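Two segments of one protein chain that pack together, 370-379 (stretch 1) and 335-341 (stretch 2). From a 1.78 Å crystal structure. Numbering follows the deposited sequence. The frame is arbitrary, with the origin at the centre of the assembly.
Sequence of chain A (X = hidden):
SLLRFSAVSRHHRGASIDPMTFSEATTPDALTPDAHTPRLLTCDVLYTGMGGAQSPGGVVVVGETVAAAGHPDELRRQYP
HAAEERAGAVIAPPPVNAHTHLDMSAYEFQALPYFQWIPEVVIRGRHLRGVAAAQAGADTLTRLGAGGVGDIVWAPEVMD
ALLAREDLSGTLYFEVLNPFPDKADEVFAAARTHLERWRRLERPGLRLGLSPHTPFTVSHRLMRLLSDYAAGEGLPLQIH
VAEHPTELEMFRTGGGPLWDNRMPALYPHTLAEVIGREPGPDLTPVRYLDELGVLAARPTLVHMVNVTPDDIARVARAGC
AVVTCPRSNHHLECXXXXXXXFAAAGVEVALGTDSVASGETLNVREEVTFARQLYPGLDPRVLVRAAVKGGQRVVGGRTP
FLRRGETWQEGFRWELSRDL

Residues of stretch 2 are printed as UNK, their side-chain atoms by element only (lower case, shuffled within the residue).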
ATOM      1  N   PHE A 370     -11.140   7.494  -7.192  1.00 16.91           N
ATOM      2  CA  PHE A 370     -10.105   8.205  -7.938  1.00 18.11           C
ATOM      3  C   PHE A 370      -9.533   7.328  -9.052  1.00 16.55           C
ATOM      4  O   PHE A 370      -9.296   7.799 -10.163  1.00 17.29           O
ATOM      5  CB  PHE A 370      -8.966   8.622  -6.999  1.00 17.37           C
ATOM      6  CG  PHE A 370      -8.082   9.697  -7.563  1.00 18.57           C
ATOM      7  CD1 PHE A 370      -8.497  11.026  -7.564  1.00 20.96           C
ATOM      8  CD2 PHE A 370      -6.846   9.382  -8.113  1.00 17.94           C
ATOM      9  CE1 PHE A 370      -7.691  12.027  -8.105  1.00 18.85           C
ATOM     10  CE2 PHE A 370      -6.035  10.372  -8.656  1.00 16.34           C
ATOM     11  CZ  PHE A 370      -6.458  11.700  -8.654  1.00 17.93           C
ATOM     12  N   ALA A 371      -9.304   6.054  -8.741  1.00 16.27           N
ATOM     13  CA  ALA A 371      -8.747   5.119  -9.709  1.00 16.21           C
ATOM     14  C   ALA A 371      -9.706   4.891 -10.880  1.00 17.47           C
ATOM     15  O   ALA A 371      -9.274   4.687 -12.015  1.00 17.03           O
ATOM     16  CB  ALA A 371      -8.425   3.794  -9.024  1.00 18.07           C
ATOM     17  N   ARG A 372     -11.007   4.918 -10.605  1.00 17.86           N
ATOM     18  CA  ARG A 372     -11.991   4.729 -11.664  1.00 20.00           C
ATOM     19  C   ARG A 372     -11.809   5.834 -12.699  1.00 20.38           C
ATOM     20  O   ARG A 372     -11.914   5.606 -13.904  1.00 19.80           O
ATOM     21  CB  ARG A 372     -13.410   4.780 -11.085  1.00 23.60           C
ATOM     22  CG  ARG A 372     -14.506   4.718 -12.134  1.00 27.34           C
ATOM     23  CD  ARG A 372     -14.569   3.354 -12.815  1.00 30.36           C
ATOM     24  NE  ARG A 372     -15.556   3.346 -13.893  1.00 31.65           N
ATOM     25  CZ  ARG A 372     -15.392   3.958 -15.061  1.00 33.33           C
ATOM     26  NH1 ARG A 372     -14.271   4.625 -15.310  1.00 31.43           N
ATOM     27  NH2 ARG A 372     -16.356   3.922 -15.974  1.00 32.47           N
ATOM     28  N   GLN A 373     -11.519   7.036 -12.217  1.00 19.64           N
ATOM     29  CA  GLN A 373     -11.327   8.179 -13.092  1.00 19.46           C
ATOM     30  C   GLN A 373     -10.005   8.091 -13.857  1.00 20.12           C
ATOM     31  O   GLN A 373      -9.924   8.480 -15.023  1.00 18.67           O
ATOM     32  CB  GLN A 373     -11.394   9.456 -12.262  1.00 21.59           C
ATOM     33  CG  GLN A 373     -12.642   9.496 -11.395  1.00 20.36           C
ATOM     34  CD  GLN A 373     -12.659  10.652 -10.425  1.00 25.04           C
ATOM     35  OE1 GLN A 373     -11.639  11.308 -10.196  1.00 24.51           O
ATOM     36  NE2 GLN A 373     -13.825  10.904  -9.833  1.00 22.71           N
ATOM     37  N   LEU A 374      -8.971   7.573 -13.201  1.00 18.29           N
ATOM     38  CA  LEU A 374      -7.662   7.431 -13.840  1.00 17.77           C
ATOM     39  C   LEU A 374      -7.651   6.386 -14.948  1.00 18.48           C
ATOM     40  O   LEU A 374      -6.967   6.548 -15.961  1.00 17.64           O
ATOM     41  CB  LEU A 374      -6.597   7.020 -12.818  1.00 17.05           C
ATOM     42  CG  LEU A 374      -6.182   7.980 -11.709  1.00 16.20           C
ATOM     43  CD1 LEU A 374      -5.200   7.257 -10.774  1.00 15.67           C
ATOM     44  CD2 LEU A 374      -5.535   9.218 -12.309  1.00 15.61           C
ATOM     45  N   TYR A 375      -8.392   5.303 -14.750  1.00 20.24           N
ATOM     46  CA  TYR A 375      -8.397   4.215 -15.717  1.00 20.48           C
ATOM     47  C   TYR A 375      -9.768   3.922 -16.316  1.00 22.54           C
ATOM     48  O   TYR A 375     -10.406   2.920 -15.982  1.00 21.39           O
ATOM     49  CB  TYR A 375      -7.829   2.963 -15.049  1.00 20.45           C
ATOM     50  CG  TYR A 375      -6.593   3.256 -14.216  1.00 18.77           C
ATOM     51  CD1 TYR A 375      -6.646   3.246 -12.821  1.00 18.84           C
ATOM     52  CD2 TYR A 375      -5.383   3.578 -14.825  1.00 19.20           C
ATOM     53  CE1 TYR A 375      -5.522   3.555 -12.055  1.00 16.58           C
ATOM     54  CE2 TYR A 375      -4.254   3.886 -14.072  1.00 16.75           C
ATOM     55  CZ  TYR A 375      -4.331   3.875 -12.691  1.00 17.94           C
ATOM     56  OH  TYR A 375      -3.219   4.200 -11.950  1.00 17.52           O
ATOM     57  N   PRO A 376     -10.224   4.785 -17.238  1.00 24.46           N
ATOM     58  CA  PRO A 376     -11.528   4.625 -17.891  1.00 28.81           C
ATOM     59  C   PRO A 376     -11.754   3.280 -18.575  1.00 32.43           C
ATOM     60  O   PRO A 376     -12.871   2.772 -18.592  1.00 35.28           O
ATOM     61  CB  PRO A 376     -11.568   5.797 -18.870  1.00 27.73           C
ATOM     62  CG  PRO A 376     -10.122   6.006 -19.209  1.00 25.79           C
ATOM     63  CD  PRO A 376      -9.464   5.886 -17.851  1.00 25.57           C
ATOM     64  N   GLY A 377     -10.697   2.700 -19.136  1.00 34.82           N
ATOM     65  CA  GLY A 377     -10.848   1.423 -19.814  1.00 34.87           C
ATOM     66  C   GLY A 377     -10.711   0.215 -18.907  1.00 35.12           C
ATOM     67  O   GLY A 377     -11.012  -0.912 -19.307  1.00 34.99           O
ATOM     68  N   LEU A 378     -10.263   0.445 -17.677  1.00 33.22           N
ATOM     69  CA  LEU A 378     -10.073  -0.640 -16.725  1.00 32.27           C
ATOM     70  C   LEU A 378     -11.388  -1.074 -16.077  1.00 32.26           C
ATOM     71  O   LEU A 378     -12.167  -0.247 -15.601  1.00 31.37           O
ATOM     72  CB  LEU A 378      -9.078  -0.206 -15.648  1.00 32.80           C
ATOM     73  CG  LEU A 378      -8.517  -1.291 -14.727  1.00 34.01           C
ATOM     74  CD1 LEU A 378      -7.757  -2.318 -15.557  1.00 34.74           C
ATOM     75  CD2 LEU A 378      -7.596  -0.653 -13.698  1.00 32.63           C
ATOM     76  N   ASP A 379     -11.632  -2.379 -16.064  1.00 32.46           N
ATOM     77  CA  ASP A 379     -12.847  -2.923 -15.472  1.00 32.63           C
ATOM     78  C   ASP A 379     -12.934  -2.576 -13.983  1.00 31.32           C
ATOM     79  O   ASP A 379     -12.065  -2.953 -13.203  1.00 31.85           O
ATOM     80  CB  ASP A 379     -12.871  -4.438 -15.654  1.00 34.59           C
ATOM     81  CG  ASP A 379     -14.072  -5.081 -15.002  1.00 37.20           C
ATOM     82  OD1 ASP A 379     -15.208  -4.634 -15.268  1.00 39.75           O
ATOM     83  OD2 ASP A 379     -13.878  -6.040 -14.228  1.00 40.78           O
ATOM     84  N   UNK A 335       3.232  11.368 -11.662  1.00 17.39           N
ATOM     85  CA  UNK A 335       2.845  10.697 -12.885  1.00 17.09           C
ATOM     86  C   UNK A 335       1.762   9.713 -12.478  1.00 17.87           C
ATOM     87  O   UNK A 335       1.318   9.727 -11.324  1.00 16.82           O
ATOM     88  N   UNK A 336       1.345   8.845 -13.393  1.00 14.99           N
ATOM     89  CA  UNK A 336       0.279   7.900 -13.083  1.00 16.57           C
ATOM     90  C   UNK A 336       0.691   6.435 -13.221  1.00 15.86           C
ATOM     91  O   UNK A 336       1.260   6.039 -14.233  1.00 15.42           O
ATOM     92  c   UNK A 336      -0.946   8.166 -13.991  1.00 17.44           C
ATOM     93  o   UNK A 336      -1.366   9.526 -13.833  1.00 19.09           O
ATOM     94  c   UNK A 336      -2.101   7.246 -13.629  1.00 18.93           C
ATOM     95  N   UNK A 337       0.409   5.653 -12.179  1.00 13.74           N
ATOM     96  CA  UNK A 337       0.697   4.218 -12.143  1.00 15.45           C
ATOM     97  C   UNK A 337      -0.017   3.572 -13.331  1.00 16.48           C
ATOM     98  O   UNK A 337      -1.209   3.791 -13.531  1.00 15.58           O
ATOM     99  c   UNK A 337       0.353  -0.658 -10.479  1.00 16.06           C
ATOM    100  c   UNK A 337       1.460   1.479 -10.633  1.00 15.91           C
ATOM    101  c   UNK A 337      -0.935   1.366 -10.720  1.00 14.99           C
ATOM    102  c   UNK A 337       0.234   2.130 -10.741  1.00 16.53           C
ATOM    103  c   UNK A 337       1.524   0.097 -10.502  1.00 17.03           C
ATOM    104  c   UNK A 337       0.161   3.630 -10.831  1.00 14.97           C
ATOM    105  c   UNK A 337      -0.882  -0.017 -10.589  1.00 16.81           C
ATOM    106  N   UNK A 338       0.706   2.776 -14.111  1.00 15.78           N
ATOM    107  CA  UNK A 338       0.102   2.122 -15.271  1.00 18.57           C
ATOM    108  C   UNK A 338      -0.594   0.836 -14.836  1.00 17.43           C
ATOM    109  O   UNK A 338      -0.085  -0.260 -15.050  1.00 17.61           O
ATOM    110  o   UNK A 338      -0.604   1.149 -17.754  1.00 22.43           O
ATOM    111  c   UNK A 338       0.584   1.525 -17.689  1.00 21.84           C
ATOM    112  c   UNK A 338       1.176   1.798 -16.317  1.00 18.61           C
ATOM    113  o   UNK A 338       1.306   1.678 -18.693  1.00 18.94           O
ATOM    114  N   UNK A 339      -1.764   0.966 -14.219  1.00 16.44           N
ATOM    115  CA  UNK A 339      -2.477  -0.212 -13.749  1.00 18.19           C
ATOM    116  C   UNK A 339      -2.779  -1.195 -14.883  1.00 19.19           C
ATOM    117  O   UNK A 339      -2.542  -2.395 -14.749  1.00 19.52           O
ATOM    118  c   UNK A 339      -3.782   0.191 -13.052  1.00 18.81           C
ATOM    119  c   UNK A 339      -6.092  -2.129  -9.230  1.00 19.64           C
ATOM    120  c   UNK A 339      -5.971   0.275  -8.920  1.00 18.20           C
ATOM    121  c   UNK A 339      -4.373  -2.225 -12.396  1.00 21.20           C
ATOM    122  c   UNK A 339      -4.343  -0.880 -12.156  1.00 19.80           C
ATOM    123  c   UNK A 339      -6.363  -1.005  -8.486  1.00 18.26           C
ATOM    124  c   UNK A 339      -5.292   0.446 -10.121  1.00 18.42           C
ATOM    125  c   UNK A 339      -5.003  -0.683 -10.899  1.00 19.58           C
ATOM    126  c   UNK A 339      -5.410  -1.954 -10.438  1.00 20.74           C
ATOM    127  n   UNK A 339      -5.014  -2.877 -11.370  1.00 20.92           N
ATOM    128  N   UNK A 340      -3.310  -0.705 -16.013  1.00 20.81           N
ATOM    129  CA  UNK A 340      -3.592  -1.668 -17.086  1.00 22.39           C
ATOM    130  C   UNK A 340      -2.390  -2.511 -17.513  1.00 22.37           C
ATOM    131  O   UNK A 340      -2.535  -3.703 -17.804  1.00 23.41           O
ATOM    132  c   UNK A 340      -3.784   0.642 -16.367  1.00 21.80           C
ATOM    133  c   UNK A 340      -3.733   0.601 -17.864  1.00 27.04           C
ATOM    134  c   UNK A 340      -4.156  -0.797 -18.215  1.00 22.34           C
ATOM    135  N   UNK A 341      -1.204  -1.905 -17.534  1.00 22.67           N
ATOM    136  CA  UNK A 341       0.009  -2.624 -17.919  1.00 21.64           C
ATOM    137  C   UNK A 341       0.354  -3.693 -16.880  1.00 21.89           C
ATOM    138  O   UNK A 341       0.723  -4.814 -17.228  1.00 20.32           O
ATOM    139  c   UNK A 341       1.169  -1.645 -18.079  1.00 23.33           C
TER

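Position 335 has no side-chain atoms, and nothing of stretch 1 comes near it. Its backbone angles, phi 104° and psi -172°, would jam a CB against the carbonyl oxygen of the preceding residue, so this is Gly 335.

Position 336 carries three side-chain atoms: one carbon that branches into an oxygen and a second carbon. Its CA-to-CB bond points toward stretch 1, and the terminal carbon of position 336 lies 3.7 Å from Tyr 375 OH and 4.2 Å from Leu 374 CD2. A hydroxyl and a methyl on the same CB identify Thr 336; that carbon is CG2, so that the methyl lies beside the hydroxyl end of Tyr 375.

At position 337 a single carbon leads to a ring of six carbons with no heteroatom attached. The side chain leaves the backbone sideways to stretch 1, with chi1 in the t well, and only a small part of the residue's surface is covered by that stretch. Tyr 375 OH sits at the edge of the ring and approaches the CB of position 337 to 3.6 Å. The stronger link uses the backbone: Tyr 375 OH donates a hydrogen bond of 2.6 Å to the carbonyl O of position 337. The bare six-carbon ring makes it Phe 337 rather than a tyrosine.

Position 338 has two carbons, the second bearing two oxygens, a short carboxylate. Its CB points away from stretch 1 and the group makes no contact there. Instead, it caps the helix that begins at the next residue. This is Asp 338, and Asp 338 OD1 accepts the bond from the backbone N of position 341 at 3.1 Å.

Position 339 is the bulkiest of the stretch: one carbon followed by fused five- and six-membered rings holding eight carbons and one nitrogen, an indole. It is buried, with its CB directed toward stretch 1. That CB stands over the face of the Tyr 375 ring, 3.8 Å from the ring centroid, while the edge of the indole turns toward the same face. Leu 378 CD2 covers one face of the indole, 3.7 Å from the centroid of its five-membered ring. This is Trp 339, and Ala 371 CB reaches Trp 339 CZ3 at 4.3 Å.

At position 340 three carbons close a ring onto the backbone nitrogen, and this ring packs beside Tyr 375; the CA of position 340 is 4.5 Å from Leu 378 CD1. The closed ring is that of Pro 340, whose CD lies 3.7 Å from Tyr 375 CD2.

Position 341 has one side-chain carbon, out of reach of stretch 1: Ala 341, whose N donates the capping hydrogen bond to Asp 338 OD1.

The contact centres on Tyr 375, the first residue to leave helical geometry, and on Leu 378, which the type I turn from Tyr 375 to Leu 378 brings to the same partners. The tyrosine ring packs against Trp 339 and Pro 340, while its hydroxyl satisfies a carbonyl of the loop before the capped helix. This polar anchor fixes the ring's outer end, and apolar packing accounts for most of the remaining contacts across a modest 354 Å² of buried surface.

Stretch 2, residues 335-341: GTFDWPA
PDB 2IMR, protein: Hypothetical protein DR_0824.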